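Side-chain contacts in nucleotidyltransferase-like protein (Exiguobacterium sibiricum, PDB 3C18), which is of unestablished function but resembles nucleotidyltransferases, which transfer nucleotidyl groups, and carries a probable substrate-binding domain: residues 148-153 / 193-198; 262-267 / 284-289. One frame throughout, in Å; residues are numbered along the deposited sequence.

Contact 1: 148-153 / 193-198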
# COMPACT_ATOMS: atom_id res chain seq x y z
N ASP A 148 -7.41 1.08 -18.92
CA ASP A 148 -7.51 1.13 -17.45
C ASP A 148 -7.96 -0.21 -16.85
O ASP A 148 -7.53 -0.64 -15.79
CB ASP A 148 -8.44 2.25 -17.05
CG ASP A 148 -7.82 3.63 -17.25
OD1 ASP A 148 -6.93 3.98 -16.46
OD2 ASP A 148 -8.22 4.34 -18.17
N ALA A 149 -8.86 -0.87 -17.56
CA ALA A 149 -9.35 -2.19 -17.12
C ALA A 149 -8.21 -3.19 -17.16
O ALA A 149 -8.05 -4.03 -16.29
CB ALA A 149 -10.51 -2.68 -18.01
N TYR A 150 -7.42 -3.09 -18.22
CA TYR A 150 -6.24 -3.94 -18.38
C TYR A 150 -5.35 -3.81 -17.20
O TYR A 150 -4.84 -4.80 -16.67
CB TYR A 150 -5.44 -3.58 -19.61
CG TYR A 150 -4.32 -4.53 -19.94
CD1 TYR A 150 -3.12 -4.50 -19.25
CD2 TYR A 150 -4.48 -5.50 -20.92
CE1 TYR A 150 -2.07 -5.39 -19.54
CE2 TYR A 150 -3.44 -6.40 -21.24
CZ TYR A 150 -2.24 -6.33 -20.56
OH TYR A 150 -1.21 -7.22 -20.88
N THR A 151 -5.19 -2.58 -16.73
CA THR A 151 -4.34 -2.33 -15.58
C THR A 151 -4.79 -3.12 -14.37
O THR A 151 -4.01 -3.77 -13.71
CB THR A 151 -4.22 -0.81 -15.24
OG1 THR A 151 -3.64 -0.12 -16.35
CG2 THR A 151 -3.33 -0.63 -14.06
N HIS A 152 -6.09 -3.09 -14.09
CA HIS A 152 -6.65 -3.77 -12.92
C HIS A 152 -6.69 -5.27 -13.09
O HIS A 152 -6.40 -6.02 -12.18
CB HIS A 152 -8.00 -3.19 -12.53
CG HIS A 152 -7.90 -1.79 -12.05
ND1 HIS A 152 -7.94 -1.46 -10.71
CD2 HIS A 152 -7.65 -0.63 -12.71
CE1 HIS A 152 -7.78 -0.16 -10.57
NE2 HIS A 152 -7.59 0.37 -11.76
N VAL A 153 -6.98 -5.70 -14.31
CA VAL A 153 -7.03 -7.13 -14.57
C VAL A 153 -5.66 -7.73 -14.35
O VAL A 153 -5.51 -8.81 -13.76
CB VAL A 153 -7.52 -7.46 -15.98
CG1 VAL A 153 -7.08 -8.85 -16.35
CG2 VAL A 153 -9.05 -7.33 -16.00
N GLN A 193 -1.89 -16.32 -21.44
CA GLN A 193 -2.89 -16.06 -22.48
C GLN A 193 -3.09 -14.59 -22.66
O GLN A 193 -3.37 -14.13 -23.76
CB GLN A 193 -4.28 -16.58 -22.09
CG GLN A 193 -4.55 -18.05 -22.16
CD GLN A 193 -5.88 -18.35 -21.44
OE1 GLN A 193 -6.83 -17.50 -21.41
NE2 GLN A 193 -5.96 -19.53 -20.81
N LEU A 194 -3.05 -13.86 -21.55
CA LEU A 194 -3.29 -12.40 -21.58
C LEU A 194 -2.09 -11.73 -22.22
O LEU A 194 -2.23 -10.85 -23.06
CB LEU A 194 -3.56 -11.83 -20.16
CG LEU A 194 -3.75 -10.30 -20.06
CD1 LEU A 194 -4.85 -9.86 -20.93
CD2 LEU A 194 -3.97 -9.77 -18.61
N LEU A 195 -0.90 -12.18 -21.86
CA LEU A 195 0.30 -11.50 -22.34
C LEU A 195 0.52 -11.79 -23.80
O LEU A 195 0.77 -10.90 -24.59
CB LEU A 195 1.56 -11.93 -21.57
CG LEU A 195 1.71 -11.38 -20.16
CD1 LEU A 195 3.13 -11.54 -19.66
CD2 LEU A 195 1.28 -9.93 -20.13
N LEU A 196 0.44 -13.06 -24.13
CA LEU A 196 0.84 -13.51 -25.47
C LEU A 196 -0.34 -13.54 -26.40
O LEU A 196 -0.31 -14.16 -27.45
CB LEU A 196 1.47 -14.90 -25.38
CG LEU A 196 2.61 -15.01 -24.37
CD1 LEU A 196 3.13 -16.47 -24.35
CD2 LEU A 196 3.71 -14.00 -24.68
N SER A 197 -1.39 -12.87 -25.97
CA SER A 197 -2.64 -12.86 -26.72
C SER A 197 -2.45 -12.15 -28.02
O SER A 197 -1.68 -11.19 -28.11
CB SER A 197 -3.76 -12.12 -25.94
OG SER A 197 -4.99 -12.17 -26.64
N GLU A 198 -3.15 -12.64 -29.03
CA GLU A 198 -3.21 -11.98 -30.32
C GLU A 198 -4.64 -11.53 -30.59
O GLU A 198 -4.98 -11.16 -31.71
CB GLU A 198 -2.74 -12.92 -31.44
CG GLU A 198 -1.24 -12.97 -31.59
CD GLU A 198 -0.82 -13.86 -32.76
OE1 GLU A 198 -1.39 -14.97 -32.90
OE2 GLU A 198 0.09 -13.45 -33.53
O HOH W 1 -1.34 -8.25 -23.15

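Contact 2: 262-267 / 284-289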
# COMPACT_ATOMS: atom_id res chain seq x y z
N PHE A 262 -19.05 -10.21 -0.64
CA PHE A 262 -18.73 -11.28 -1.57
C PHE A 262 -19.14 -12.63 -1.00
O PHE A 262 -19.80 -13.40 -1.64
CB PHE A 262 -17.26 -11.29 -1.86
CG PHE A 262 -16.88 -12.32 -2.85
CD1 PHE A 262 -17.13 -12.12 -4.16
CD2 PHE A 262 -16.28 -13.47 -2.46
CE1 PHE A 262 -16.75 -13.07 -5.11
CE2 PHE A 262 -15.90 -14.43 -3.41
CZ PHE A 262 -16.13 -14.22 -4.72
N PHE A 263 -18.75 -12.88 0.23
CA PHE A 263 -19.03 -14.16 0.85
C PHE A 263 -20.55 -14.39 1.01
O PHE A 263 -21.03 -15.50 0.97
CB PHE A 263 -18.30 -14.28 2.17
CG PHE A 263 -16.79 -14.32 2.05
CD1 PHE A 263 -16.20 -15.11 1.12
CD2 PHE A 263 -15.99 -13.61 2.91
CE1 PHE A 263 -14.83 -15.15 1.04
CE2 PHE A 263 -14.61 -13.68 2.83
CZ PHE A 263 -14.05 -14.44 1.90
N ILE A 264 -21.30 -13.31 1.12
CA ILE A 264 -22.77 -13.42 1.25
C ILE A 264 -23.30 -13.91 -0.07
O ILE A 264 -24.13 -14.79 -0.14
CB ILE A 264 -23.44 -12.06 1.61
CG1 ILE A 264 -23.14 -11.69 3.08
CG2 ILE A 264 -24.94 -12.16 1.36
CD1 ILE A 264 -23.57 -10.36 3.43
N ARG A 265 -22.76 -13.36 -1.14
CA ARG A 265 -23.24 -13.73 -2.49
C ARG A 265 -22.82 -15.14 -2.87
O ARG A 265 -23.41 -15.75 -3.73
CB ARG A 265 -22.73 -12.74 -3.52
CG ARG A 265 -23.44 -11.41 -3.42
CD ARG A 265 -22.98 -10.43 -4.47
NE ARG A 265 -21.67 -9.88 -4.14
CZ ARG A 265 -20.58 -10.02 -4.89
NH1 ARG A 265 -20.63 -10.66 -6.06
NH2 ARG A 265 -19.43 -9.49 -4.48
N LYS A 266 -21.80 -15.67 -2.23
CA LYS A 266 -21.31 -17.02 -2.52
C LYS A 266 -21.90 -18.03 -1.56
O LYS A 266 -21.59 -19.22 -1.59
CB LYS A 266 -19.79 -17.08 -2.42
CG LYS A 266 -19.09 -16.28 -3.46
CD LYS A 266 -19.52 -16.66 -4.83
CE LYS A 266 -19.13 -15.61 -5.84
NZ LYS A 266 -19.92 -15.74 -7.08
N GLY A 267 -22.74 -17.52 -0.67
CA GLY A 267 -23.47 -18.37 0.26
C GLY A 267 -22.71 -18.80 1.48
O GLY A 267 -23.16 -19.67 2.19
N VAL A 284 -27.53 -4.72 11.12
CA VAL A 284 -27.24 -5.80 10.20
C VAL A 284 -26.26 -6.71 10.88
O VAL A 284 -25.33 -6.24 11.53
CB VAL A 284 -26.65 -5.29 8.90
CG1 VAL A 284 -26.61 -6.39 7.89
CG2 VAL A 284 -27.50 -4.05 8.43
N THR A 285 -26.49 -8.02 10.73
CA THR A 285 -25.65 -9.03 11.39
C THR A 285 -25.26 -10.11 10.40
O THR A 285 -25.93 -10.32 9.36
CB THR A 285 -26.33 -9.64 12.64
OG1 THR A 285 -27.45 -10.43 12.26
CG2 THR A 285 -26.81 -8.56 13.59
N TYR A 286 -24.09 -10.66 10.66
CA TYR A 286 -23.42 -11.59 9.75
C TYR A 286 -22.94 -12.81 10.48
O TYR A 286 -22.44 -12.74 11.63
CB TYR A 286 -22.22 -10.92 9.12
CG TYR A 286 -22.55 -9.61 8.46
CD1 TYR A 286 -23.11 -9.57 7.22
CD2 TYR A 286 -22.36 -8.41 9.13
CE1 TYR A 286 -23.42 -8.37 6.62
CE2 TYR A 286 -22.67 -7.20 8.53
CZ TYR A 286 -23.20 -7.19 7.25
OH TYR A 286 -23.54 -6.01 6.60
N GLU A 287 -23.10 -13.95 9.82
CA GLU A 287 -22.72 -15.21 10.46
C GLU A 287 -22.21 -16.20 9.41
O GLU A 287 -22.81 -16.32 8.38
CB GLU A 287 -23.96 -15.82 11.14
CG GLU A 287 -23.64 -16.87 12.19
CD GLU A 287 -24.91 -17.37 12.90
OE1 GLU A 287 -26.02 -17.13 12.36
OE2 GLU A 287 -24.77 -17.95 14.01
N PRO A 288 -21.10 -16.90 9.70
CA PRO A 288 -20.68 -17.89 8.72
C PRO A 288 -21.66 -19.04 8.66
O PRO A 288 -22.18 -19.51 9.68
CB PRO A 288 -19.31 -18.37 9.23
CG PRO A 288 -19.04 -17.60 10.49
CD PRO A 288 -20.34 -16.98 10.95
N VAL A 289 -21.94 -19.45 7.43
CA VAL A 289 -22.85 -20.56 7.15
C VAL A 289 -22.12 -21.88 7.33
O VAL A 289 -20.90 -22.00 7.11
CB VAL A 289 -23.43 -20.46 5.73
CG1 VAL A 289 -24.15 -21.73 5.34
CG2 VAL A 289 -24.37 -19.29 5.65

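Contact 1: 148-153 / 193-198
Tyr150 and Val153 of helix 146-167 pack against Leu194 and Leu195 at the end of helix 185-195, a buried helix-to-helix contact in the all-helical YgxA-like substrate-binding domain that also forms part of the boundary with the second subunit. It is apolar apart from one water bridge. The two backbones stay well separated, with Tyr150 CA 9.5 Å from Leu194 CA, and the space between them is spanned chiefly by Tyr150 and Leu194. Tyr150 carries most of the contact from its helix: with CG anti to the backbone N (chi1 -172°), the ring reaches across and meets Leu194, which extends from the opposite direction. Ring atom CE2 of Tyr150 lies 3.7 Å from CD1 of Leu194, and the methyl approaches the ring obliquely. The other branch of Leu194 turns to Val153, where CD2 rests 4.0 Å from Val153 CG1, so that one leucine serves both partners, which stand almost one helical turn apart. Val153 also touches Ala208 and Leu209 of helix 201-218, and Leu201 of the same helix touches Tyr150. Leu195 starts out away from helix 146-167, yet its CD2 methyl lies 3.8 Å from Tyr150 OH, the two side chains crossing at about a right angle. The phenol oxygen is hydrogen-bonded to Tyr150 OH of the second subunit, and Leu195 packs on that same residue, which places these side chains at the subunit boundary. A water ties the tyrosine to the helix end: it lies a short 2.5 Å from Tyr150 OH and donates a hydrogen bond of 2.7 Å to the backbone O of Leu194, the last residue but one of helix 185-195.

Contact 2: 262-267 / 284-289
Ile264 and Gly267, at the end of helix 253-265, meet Tyr286 of strand 281-288 and Val289 just beyond it in a winged helix-turn-helix domain, joining the third helix of the unit to the hairpin of strands 269-275 and 281-288. The contact is small, partly buried and made without any hydrogen bond across it. Its apolar half is a methyl against a ring edge: Ile264 CD1 sits 3.8 Å from Tyr286 CE1 and 3.9 Å from Tyr286 CD1, near the plane of the ring. Ile264 CG1 lies anti to its carbonyl carbon (chi1 -73°) and the chain then extends to CD1, which carries the terminal methyl across to a tyrosine that points toward the helix. Ile264 also touches Ile269, so the isoleucine packs on both strands of the hairpin. The phenol oxygen of Tyr286 turns to another partner, hydrogen-bonding His57 ND1 of the second subunit, and the side chain also packs on Phe38 of that subunit. Just beyond Ile264 the helix terminates in a Schellman motif. Gly267 N is hydrogen-bonded back to Ile264 O at 3.1 Å, while its positive phi of 81° turns the chain out of the helix toward strand 269-275. The carbonyl O of Gly267 then lies against the side chain of Val289, 3.6 Å from CB and 3.7 Å from CG2, a van der Waals contact. Val289 is itself held by backbone hydrogen bonding with Leu268, the residue that follows the glycine. A third helix followed by a two-stranded hairpin that packs back on it is the arrangement of the winged helix-turn-helix fold.

How the contacts relate
Contact 1 comes first along the chain and contact 2 follows, the one in the YgxA-like substrate-binding region and the other in the helix-turn-helix region. Their centres are 31 Å apart and their nearest atoms about 14 Å, so they do not touch. Contact 1 joins two helices, 146-167 and 185-195, whereas contact 2 joins helix 253-265 to strand 281-288 of a three-stranded antiparallel sheet. Helix 116-142 runs beside both, touching His152 and Ala149 in one and Phe262 and Arg265 in the other. Both also reach the second subunit, so the dimer engages two separate regions of each chain.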